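Local structure of glycoside hydrolase family 43 (Halothermothrix orenii, 4QQS) at residues L117-H128 and I139-E147; I150-Q161 and D173-S181. The protein probably hydrolyses O-glycosidic bonds of plant polysaccharides such as xylan, as a thermostable family 43 glycosidase with alpha-L-arabinofuranosidase activity. All coordinates share one frame; numbering follows the deposited sequence.

Contact 1 (L117-H128 and I139-E147); sequences LFDRGLSFIDAH and IYYVKDCSE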
loop_
_atom_site.group_PDB
_atom_site.type_symbol
_atom_site.label_atom_id
_atom_site.label_comp_id
_atom_site.label_asym_id
_atom_site.label_seq_id
_atom_site.Cartn_x
_atom_site.Cartn_y
_atom_site.Cartn_z
ATOM N N LEU A 117 -17.160 -2.191 -3.623
ATOM C CA LEU A 117 -17.176 -3.355 -2.748
ATOM C C LEU A 117 -18.128 -3.121 -1.568
ATOM O O LEU A 117 -18.840 -4.041 -1.144
ATOM C CB LEU A 117 -15.757 -3.627 -2.257
ATOM C CG LEU A 117 -15.596 -4.774 -1.265
ATOM C CD1 LEU A 117 -16.063 -6.111 -1.843
ATOM C CD2 LEU A 117 -14.146 -4.865 -0.829
ATOM N N PHE A 118 -18.122 -1.901 -1.040
ATOM C CA PHE A 118 -19.066 -1.476 -0.016
ATOM C C PHE A 118 -19.274 0.020 -0.179
ATOM O O PHE A 118 -18.480 0.692 -0.846
ATOM C CB PHE A 118 -18.599 -1.839 1.410
ATOM C CG PHE A 118 -17.324 -1.155 1.863
ATOM C CD1 PHE A 118 -16.087 -1.707 1.564
ATOM C CD2 PHE A 118 -17.354 0.015 2.628
ATOM C CE1 PHE A 118 -14.906 -1.104 2.005
ATOM C CE2 PHE A 118 -16.183 0.608 3.076
ATOM C CZ PHE A 118 -14.962 0.045 2.751
ATOM N N ASP A 119 -20.348 0.539 0.408
ATOM C CA ASP A 119 -20.714 1.933 0.204
ATOM C C ASP A 119 -21.445 2.423 1.436
ATOM O O ASP A 119 -22.502 1.894 1.777
ATOM C CB ASP A 119 -21.596 2.044 -1.047
ATOM C CG ASP A 119 -21.836 3.469 -1.492
ATOM O OD1 ASP A 119 -21.447 4.419 -0.773
ATOM O OD2 ASP A 119 -22.409 3.629 -2.596
ATOM N N ARG A 120 -20.865 3.416 2.107
ATOM C CA ARG A 120 -21.426 3.971 3.338
ATOM C C ARG A 120 -21.589 5.489 3.237
ATOM O O ARG A 120 -21.659 6.179 4.258
ATOM C CB ARG A 120 -20.553 3.591 4.535
ATOM C CG ARG A 120 -20.405 2.106 4.704
ATOM C CD ARG A 120 -19.309 1.747 5.681
ATOM N NE ARG A 120 -19.092 0.308 5.663
ATOM C CZ ARG A 120 -17.998 -0.282 6.139
ATOM N NH1 ARG A 120 -17.043 0.433 6.719
ATOM N NH2 ARG A 120 -17.858 -1.592 6.031
ATOM N N GLY A 121 -21.639 6.015 2.016
ATOM C CA GLY A 121 -21.844 7.437 1.832
ATOM C C GLY A 121 -20.672 8.297 2.263
ATOM O O GLY A 121 -20.835 9.479 2.535
ATOM N N LEU A 122 -19.487 7.698 2.321
ATOM C CA LEU A 122 -18.265 8.393 2.720
ATOM C C LEU A 122 -17.120 7.928 1.825
ATOM O O LEU A 122 -17.318 7.118 0.917
ATOM C CB LEU A 122 -17.961 8.132 4.201
ATOM C CG LEU A 122 -18.964 8.723 5.189
ATOM C CD1 LEU A 122 -18.698 8.196 6.585
ATOM C CD2 LEU A 122 -18.896 10.242 5.155
ATOM N N SER A 123 -15.927 8.461 2.064
ATOM C CA SER A 123 -14.768 8.140 1.249
ATOM C C SER A 123 -13.843 7.133 1.922
ATOM O O SER A 123 -13.435 7.307 3.079
ATOM C CB SER A 123 -14.000 9.411 0.899
ATOM O OG SER A 123 -14.684 10.144 -0.115
ATOM N N PHE A 124 -13.503 6.087 1.168
ATOM C CA PHE A 124 -12.640 5.009 1.626
ATOM C C PHE A 124 -11.601 4.726 0.560
ATOM O O PHE A 124 -11.923 4.700 -0.630
ATOM C CB PHE A 124 -13.457 3.734 1.902
ATOM C CG PHE A 124 -14.521 3.935 2.921
ATOM C CD1 PHE A 124 -14.235 3.790 4.262
ATOM C CD2 PHE A 124 -15.805 4.300 2.555
ATOM C CE1 PHE A 124 -15.213 4.002 5.217
ATOM C CE2 PHE A 124 -16.786 4.508 3.507
ATOM C CZ PHE A 124 -16.495 4.354 4.833
ATOM N N ILE A 125 -10.365 4.495 1.003
ATOM C CA ILE A 125 -9.246 4.233 0.110
ATOM C C ILE A 125 -8.274 3.237 0.747
ATOM O O ILE A 125 -8.442 2.823 1.897
ATOM C CB ILE A 125 -8.463 5.533 -0.249
ATOM C CG1 ILE A 125 -7.690 6.092 0.954
ATOM C CG2 ILE A 125 -9.394 6.597 -0.843
ATOM C CD1 ILE A 125 -6.709 7.180 0.592
ATOM N N ASP A 126 -7.257 2.848 -0.014
ATOM C CA ASP A 126 -6.112 2.122 0.525
ATOM C C ASP A 126 -6.469 0.755 1.099
ATOM O O ASP A 126 -5.857 0.293 2.063
ATOM C CB ASP A 126 -5.336 2.943 1.564
ATOM C CG ASP A 126 -4.450 4.014 0.958
ATOM O OD1 ASP A 126 -4.355 4.107 -0.275
ATOM O OD2 ASP A 126 -3.843 4.777 1.744
ATOM N N ALA A 127 -7.403 0.058 0.462
ATOM C CA ALA A 127 -7.694 -1.307 0.860
ATOM C C ALA A 127 -6.463 -2.207 0.758
ATOM O O ALA A 127 -5.657 -2.111 -0.172
ATOM C CB ALA A 127 -8.803 -1.886 0.019
ATOM N N HIS A 128 -6.367 -3.108 1.723
ATOM C CA HIS A 128 -5.301 -4.083 1.807
ATOM C C HIS A 128 -5.915 -5.360 2.362
ATOM O O HIS A 128 -6.425 -5.365 3.468
ATOM C CB HIS A 128 -4.203 -3.580 2.739
ATOM C CG HIS A 128 -3.179 -4.616 3.053
ATOM N ND1 HIS A 128 -2.247 -5.041 2.137
ATOM C CD2 HIS A 128 -2.962 -5.343 4.179
ATOM C CE1 HIS A 128 -1.507 -5.994 2.685
ATOM N NE2 HIS A 128 -1.912 -6.190 3.924
ATOM N N ILE A 139 -9.665 -7.312 5.680
ATOM C CA ILE A 139 -9.425 -6.109 4.908
ATOM C C ILE A 139 -9.125 -4.951 5.845
ATOM O O ILE A 139 -9.867 -4.688 6.788
ATOM C CB ILE A 139 -10.595 -5.797 3.935
ATOM C CG1 ILE A 139 -10.210 -4.645 2.997
ATOM C CG2 ILE A 139 -11.894 -5.511 4.674
ATOM C CD1 ILE A 139 -11.205 -4.422 1.862
ATOM N N TYR A 140 -8.006 -4.287 5.573
ATOM C CA TYR A 140 -7.597 -3.063 6.253
ATOM C C TYR A 140 -7.839 -1.946 5.257
ATOM O O TYR A 140 -7.517 -2.088 4.095
ATOM C CB TYR A 140 -6.099 -3.148 6.627
ATOM C CG TYR A 140 -5.823 -4.237 7.621
ATOM C CD1 TYR A 140 -5.638 -5.550 7.218
ATOM C CD2 TYR A 140 -5.787 -3.968 8.971
ATOM C CE1 TYR A 140 -5.453 -6.564 8.143
ATOM C CE2 TYR A 140 -5.584 -4.971 9.908
ATOM C CZ TYR A 140 -5.423 -6.276 9.489
ATOM O OH TYR A 140 -5.258 -7.311 10.364
ATOM N N TYR A 141 -8.430 -0.845 5.701
ATOM C CA TYR A 141 -8.759 0.226 4.777
ATOM C C TYR A 141 -8.821 1.549 5.515
ATOM O O TYR A 141 -8.880 1.592 6.736
ATOM C CB TYR A 141 -10.080 -0.066 4.057
ATOM C CG TYR A 141 -11.260 -0.268 4.983
ATOM C CD1 TYR A 141 -12.061 0.787 5.362
ATOM C CD2 TYR A 141 -11.567 -1.521 5.494
ATOM C CE1 TYR A 141 -13.144 0.602 6.205
ATOM C CE2 TYR A 141 -12.646 -1.713 6.348
ATOM C CZ TYR A 141 -13.436 -0.649 6.692
ATOM O OH TYR A 141 -14.518 -0.790 7.544
ATOM N N VAL A 142 -8.817 2.629 4.749
ATOM C CA VAL A 142 -8.773 3.970 5.299
ATOM C C VAL A 142 -10.121 4.661 5.135
ATOM O O VAL A 142 -10.677 4.717 4.039
ATOM C CB VAL A 142 -7.688 4.805 4.603
ATOM C CG1 VAL A 142 -7.735 6.254 5.043
ATOM C CG2 VAL A 142 -6.309 4.204 4.898
ATOM N N LYS A 143 -10.627 5.187 6.249
ATOM C CA LYS A 143 -11.740 6.137 6.259
ATOM C C LYS A 143 -11.097 7.506 6.085
ATOM O O LYS A 143 -10.447 8.012 6.978
ATOM C CB LYS A 143 -12.511 6.012 7.576
ATOM C CG LYS A 143 -13.823 6.773 7.633
ATOM C CD LYS A 143 -14.539 6.551 8.979
ATOM C CE LYS A 143 -15.963 7.065 8.945
ATOM N NZ LYS A 143 -16.629 7.068 10.253
ATOM N N ASP A 144 -11.206 8.025 4.857
ATOM C CA ASP A 144 -10.361 9.114 4.399
ATOM C C ASP A 144 -10.717 10.473 4.995
ATOM O O ASP A 144 -11.890 10.836 5.126
ATOM C CB ASP A 144 -10.434 9.185 2.875
ATOM C CG ASP A 144 -9.465 10.189 2.284
ATOM O OD1 ASP A 144 -8.248 9.916 2.289
ATOM O OD2 ASP A 144 -9.942 11.242 1.806
ATOM N N CYS A 145 -9.675 11.232 5.324
ATOM C CA CYS A 145 -9.785 12.581 5.871
ATOM C C CYS A 145 -10.700 13.525 5.098
ATOM O O CYS A 145 -11.264 14.426 5.713
ATOM C CB CYS A 145 -8.389 13.196 5.976
ATOM S SG CYS A 145 -7.522 13.323 4.420
ATOM N N SER A 146 -10.858 13.331 3.788
ATOM C CA SER A 146 -11.685 14.226 2.991
ATOM C C SER A 146 -13.083 14.355 3.562
ATOM O O SER A 146 -13.663 15.426 3.465
ATOM C CB SER A 146 -11.761 13.750 1.537
ATOM O OG SER A 146 -12.283 12.441 1.433
ATOM N N GLU A 147 -13.622 13.283 4.135
ATOM C CA GLU A 147 -14.981 13.283 4.660
ATOM C C GLU A 147 -15.057 12.765 6.089
ATOM O O GLU A 147 -16.121 12.384 6.557
ATOM C CB GLU A 147 -15.908 12.456 3.760
ATOM C CG GLU A 147 -15.932 12.903 2.320
ATOM C CD GLU A 147 -17.067 12.276 1.548
ATOM O OE1 GLU A 147 -16.846 11.350 0.752
ATOM O OE2 GLU A 147 -18.217 12.710 1.732
HETATM O O HOH W 1 -14.335 9.430 4.572
HETATM O O HOH W 2 -13.587 12.534 -1.180
#

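Contact 2 (I150-Q161 and D173-S181); sequences INGIHISQIYVQ and DPVLAIQPS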
loop_
_atom_site.group_PDB
_atom_site.type_symbol
_atom_site.label_atom_id
_atom_site.label_comp_id
_atom_site.label_asym_id
_atom_site.label_seq_id
_atom_site.Cartn_x
_atom_site.Cartn_y
_atom_site.Cartn_z
ATOM N N ILE A 150 -13.138 14.621 12.994
ATOM C CA ILE A 150 -13.332 14.220 14.383
ATOM C C ILE A 150 -12.692 15.296 15.251
ATOM O O ILE A 150 -11.494 15.587 15.120
ATOM C CB ILE A 150 -12.712 12.836 14.686
ATOM C CG1 ILE A 150 -13.323 11.763 13.777
ATOM C CG2 ILE A 150 -12.906 12.487 16.154
ATOM C CD1 ILE A 150 -12.680 10.389 13.907
ATOM N N ASN A 151 -13.510 15.909 16.101
ATOM C CA ASN A 151 -13.062 16.982 16.984
ATOM C C ASN A 151 -12.273 18.041 16.231
ATOM O O ASN A 151 -11.206 18.501 16.666
ATOM C CB ASN A 151 -12.310 16.404 18.176
ATOM C CG ASN A 151 -13.249 15.659 19.125
ATOM O OD1 ASN A 151 -14.388 16.085 19.351
ATOM N ND2 ASN A 151 -12.793 14.538 19.650
ATOM N N GLY A 152 -12.833 18.422 15.089
ATOM C CA GLY A 152 -12.287 19.495 14.282
ATOM C C GLY A 152 -11.161 19.129 13.342
ATOM O O GLY A 152 -10.754 19.976 12.555
ATOM N N ILE A 153 -10.661 17.896 13.419
ATOM C CA ILE A 153 -9.523 17.455 12.624
ATOM C C ILE A 153 -10.017 16.625 11.444
ATOM O O ILE A 153 -10.807 15.698 11.639
ATOM C CB ILE A 153 -8.571 16.585 13.479
ATOM C CG1 ILE A 153 -8.174 17.303 14.770
ATOM C CG2 ILE A 153 -7.338 16.190 12.691
ATOM C CD1 ILE A 153 -7.559 18.673 14.563
ATOM N N HIS A 154 -9.552 16.938 10.234
ATOM C CA HIS A 154 -9.775 16.057 9.087
ATOM C C HIS A 154 -8.768 14.935 9.213
ATOM O O HIS A 154 -7.562 15.180 9.133
ATOM C CB HIS A 154 -9.538 16.790 7.769
ATOM C CG HIS A 154 -10.694 17.624 7.310
ATOM N ND1 HIS A 154 -10.923 18.898 7.772
ATOM C CD2 HIS A 154 -11.678 17.376 6.412
ATOM C CE1 HIS A 154 -11.992 19.406 7.184
ATOM N NE2 HIS A 154 -12.469 18.503 6.349
ATOM N N ILE A 155 -9.240 13.711 9.429
ATOM C CA ILE A 155 -8.367 12.642 9.887
ATOM C C ILE A 155 -8.611 11.351 9.126
ATOM O O ILE A 155 -9.753 10.896 9.005
ATOM C CB ILE A 155 -8.521 12.448 11.429
ATOM C CG1 ILE A 155 -7.504 11.454 11.979
ATOM C CG2 ILE A 155 -9.942 12.091 11.818
ATOM C CD1 ILE A 155 -7.344 11.551 13.499
ATOM N N SER A 156 -7.531 10.782 8.593
ATOM C CA SER A 156 -7.577 9.458 7.993
ATOM C C SER A 156 -7.274 8.406 9.043
ATOM O O SER A 156 -6.230 8.455 9.700
ATOM C CB SER A 156 -6.600 9.341 6.825
ATOM O OG SER A 156 -7.068 10.078 5.709
ATOM N N GLN A 157 -8.214 7.482 9.220
ATOM C CA GLN A 157 -8.122 6.382 10.179
ATOM C C GLN A 157 -8.083 5.052 9.439
ATOM O O GLN A 157 -8.726 4.914 8.395
ATOM C CB GLN A 157 -9.364 6.357 11.069
ATOM C CG GLN A 157 -9.682 7.626 11.822
ATOM C CD GLN A 157 -11.019 7.481 12.522
ATOM O OE1 GLN A 157 -12.038 7.271 11.868
ATOM N NE2 GLN A 157 -11.015 7.521 13.849
ATOM N N ILE A 158 -7.359 4.076 9.988
ATOM C CA ILE A 158 -7.354 2.729 9.436
ATOM C C ILE A 158 -8.274 1.826 10.239
ATOM O O ILE A 158 -8.122 1.727 11.456
ATOM C CB ILE A 158 -5.928 2.157 9.383
ATOM C CG1 ILE A 158 -5.073 2.971 8.407
ATOM C CG2 ILE A 158 -5.936 0.680 8.981
ATOM C CD1 ILE A 158 -3.571 2.746 8.547
ATOM N N TYR A 159 -9.217 1.206 9.533
ATOM C CA TYR A 159 -10.141 0.229 10.071
ATOM C C TYR A 159 -9.793 -1.151 9.535
ATOM O O TYR A 159 -9.128 -1.294 8.514
ATOM C CB TYR A 159 -11.587 0.591 9.681
ATOM C CG TYR A 159 -12.129 1.768 10.439
ATOM C CD1 TYR A 159 -11.836 3.070 10.042
ATOM C CD2 TYR A 159 -12.915 1.592 11.567
ATOM C CE1 TYR A 159 -12.294 4.161 10.738
ATOM C CE2 TYR A 159 -13.388 2.689 12.279
ATOM C CZ TYR A 159 -13.072 3.964 11.857
ATOM O OH TYR A 159 -13.542 5.042 12.570
ATOM N N VAL A 160 -10.291 -2.166 10.229
ATOM C CA VAL A 160 -10.170 -3.545 9.791
ATOM C C VAL A 160 -11.495 -4.262 9.972
ATOM O O VAL A 160 -12.222 -4.033 10.940
ATOM C CB VAL A 160 -9.033 -4.296 10.541
ATOM C CG1 VAL A 160 -9.223 -4.261 12.054
ATOM C CG2 VAL A 160 -8.891 -5.731 10.045
ATOM N N GLN A 161 -11.804 -5.134 9.018
ATOM C CA GLN A 161 -12.863 -6.121 9.181
ATOM C C GLN A 161 -12.424 -7.452 8.609
ATOM O O GLN A 161 -11.726 -7.527 7.603
ATOM C CB GLN A 161 -14.156 -5.677 8.482
ATOM C CG GLN A 161 -14.842 -4.540 9.212
ATOM C CD GLN A 161 -16.037 -3.988 8.488
ATOM O OE1 GLN A 161 -15.926 -3.021 7.726
ATOM N NE2 GLN A 161 -17.198 -4.588 8.722
ATOM N N ASP A 173 -19.093 -5.190 12.517
ATOM C CA ASP A 173 -18.872 -3.757 12.560
ATOM C C ASP A 173 -17.424 -3.449 12.211
ATOM O O ASP A 173 -16.525 -4.234 12.492
ATOM C CB ASP A 173 -19.141 -3.231 13.972
ATOM C CG ASP A 173 -20.585 -3.379 14.402
ATOM O OD1 ASP A 173 -21.491 -3.322 13.546
ATOM O OD2 ASP A 173 -20.814 -3.513 15.620
ATOM N N PRO A 174 -17.172 -2.277 11.627
ATOM C CA PRO A 174 -15.779 -1.864 11.430
ATOM C C PRO A 174 -15.066 -1.732 12.764
ATOM O O PRO A 174 -15.633 -1.220 13.723
ATOM C CB PRO A 174 -15.909 -0.504 10.743
ATOM C CG PRO A 174 -17.267 -0.530 10.108
ATOM C CD PRO A 174 -18.116 -1.297 11.070
ATOM N N VAL A 175 -13.822 -2.202 12.816
ATOM C CA VAL A 175 -13.013 -2.081 14.007
ATOM C C VAL A 175 -11.918 -1.046 13.730
ATOM O O VAL A 175 -11.137 -1.211 12.799
ATOM C CB VAL A 175 -12.374 -3.436 14.391
ATOM C CG1 VAL A 175 -11.540 -3.295 15.654
ATOM C CG2 VAL A 175 -13.436 -4.492 14.582
ATOM N N LEU A 176 -11.866 0.032 14.511
ATOM C CA LEU A 176 -10.773 0.982 14.379
ATOM C C LEU A 176 -9.469 0.287 14.744
ATOM O O LEU A 176 -9.365 -0.305 15.815
ATOM C CB LEU A 176 -11.012 2.194 15.288
ATOM C CG LEU A 176 -9.910 3.242 15.271
ATOM C CD1 LEU A 176 -9.721 3.864 13.887
ATOM C CD2 LEU A 176 -10.211 4.314 16.314
ATOM N N ALA A 177 -8.496 0.345 13.843
ATOM C CA ALA A 177 -7.179 -0.229 14.095
ATOM C C ALA A 177 -6.254 0.838 14.660
ATOM O O ALA A 177 -5.856 0.755 15.822
ATOM C CB ALA A 177 -6.610 -0.857 12.840
ATOM N N ILE A 178 -5.954 1.865 13.865
ATOM C CA ILE A 178 -5.076 2.949 14.285
ATOM C C ILE A 178 -5.540 4.260 13.680
ATOM O O ILE A 178 -6.164 4.300 12.622
ATOM C CB ILE A 178 -3.592 2.706 13.936
ATOM C CG1 ILE A 178 -3.388 2.514 12.437
ATOM C CG2 ILE A 178 -3.038 1.540 14.727
ATOM C CD1 ILE A 178 -1.914 2.486 12.018
ATOM N N GLN A 179 -5.203 5.343 14.371
ATOM C CA GLN A 179 -5.398 6.691 13.862
ATOM C C GLN A 179 -4.256 7.542 14.393
ATOM O O GLN A 179 -3.611 7.176 15.379
ATOM C CB GLN A 179 -6.744 7.269 14.299
ATOM C CG GLN A 179 -6.837 7.496 15.789
ATOM C CD GLN A 179 -8.188 7.999 16.218
ATOM O OE1 GLN A 179 -8.910 8.617 15.443
ATOM N NE2 GLN A 179 -8.549 7.719 17.459
ATOM N N PRO A 180 -3.989 8.696 13.764
ATOM C CA PRO A 180 -2.895 9.543 14.237
ATOM C C PRO A 180 -2.925 9.755 15.747
ATOM O O PRO A 180 -3.950 10.155 16.316
ATOM C CB PRO A 180 -3.105 10.836 13.440
ATOM C CG PRO A 180 -3.621 10.317 12.123
ATOM C CD PRO A 180 -4.550 9.191 12.492
ATOM N N SER A 181 -1.786 9.494 16.382
ATOM C CA SER A 181 -1.719 9.454 17.834
ATOM C C SER A 181 -0.326 9.755 18.382
ATOM O O SER A 181 -0.220 10.298 19.476
ATOM C CB SER A 181 -2.224 8.102 18.356
ATOM O OG SER A 181 -1.391 7.052 17.929
#

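Contact 1 (L117-H128 and I139-E147)
Phe118 turns its ring edge to one face of the Tyr141 ring. Its CZ lies 3.9 Å from Tyr141 CE1, toward the rim, and the planes are 57° apart. Phe124 CD1 rests against Tyr141 CD1 and completes an aromatic cluster. With chi1 at 58°, the Tyr141 ring sits between its own backbone N and carbonyl carbon, and its hydroxyl reaches Arg120. Arg120 NH1 donates to Tyr141 OH at 2.9 Å, almost straight and in the guanidinium plane. Gln161 OE1 is hydrogen-bonded to both Tyr141 OH and Arg120 NH2.

At the other end, Ser123 OG donates to Glu147 OE1 at 2.6 Å, on the anti lone pair. One water bridges Ser123 OG and Ser146 OG. Asp144 OD2 accepts from Ser146 N, closing an Asx turn, and also from Ser146 OG. Ile125 and Val142 share the sheet face that also carries His128 and Tyr140. Between Ile125 and His128 the register slips by one, a beta bulge that includes Asp126.

The strand parts of both segments form the antiparallel hairpin 124-131 and 137-143. Strand 153-162 pairs with the far edge of 137-143, while Phe124, Ala127 and Tyr141 pack on Ile98 of strand 96-103.

Contact 2 (I150-Q161 and D173-S181)
Ile158 and Val160 pair with Ile178 and Val175 across two antiparallel strands. Val160 and Val175 bond reciprocally, N to O. Ile158 N donates to Ile178 O at 2.9 Å. Ile158 O is gripped twice, by Ala177 N at 2.8 Å and by Ile178 N at 3.2 Å.

Gln157 and Gln179 extend next to each other with their amide planes 40° apart. Gln157 NE2 donates to Gln179 OE1 at 2.9 Å, close to its own amide plane but from above the Gln179 carbonyl plane. Gln157 OE1 accepts from Tyr159 OH at 2.8 Å and from Asn148 ND2, so both ends of this amide are held.

Leu176 CD1 sits over one face of the Tyr159 ring, 4.1 Å from its centroid, in a CH-pi contact. The Leu176 side chain leaves opposite its own N (chi1 178°), and with chi2 at 62° CD1 also touches Gln157 CB. Pro174 CB meets Tyr159 CD2 at 3.7 Å. The CD1 atoms of Ile158 and Ile178 meet at 3.9 Å, and Ile155 CG1 packs on Pro180 CD.

Ala177 and Ile178 both opposite Ile158 make a classic beta bulge. It lies where the short strand 175-178 pairs with strand 153-162, in the five-bladed beta-propeller of this glycosidase.

Contacts 1 and 2 share one sheet, with centres about 10 Å apart. Ile139 N lies 2.8 Å from Gln161 O, a probable backbone bond. Tyr140 CE2 packs on Val160 CG2 at 3.4 Å. Contact 1 is nearer the active site. The side chain of its Asp126, predicted to modulate the proton donor, is about 3 Å from that of Glu195, the predicted donor, and about 5 Å from that of Asp17, the predicted proton acceptor. Asp126 OD2 accepts from Gly196 N and is also hydrogen-bonded to a bound EPE molecule, probably from the crystallisation liquor. The His128 side chain is about 5 Å from the sodium ion. In contact 2 the side chain of Ser156 comes within about 5 Å of that of Glu195.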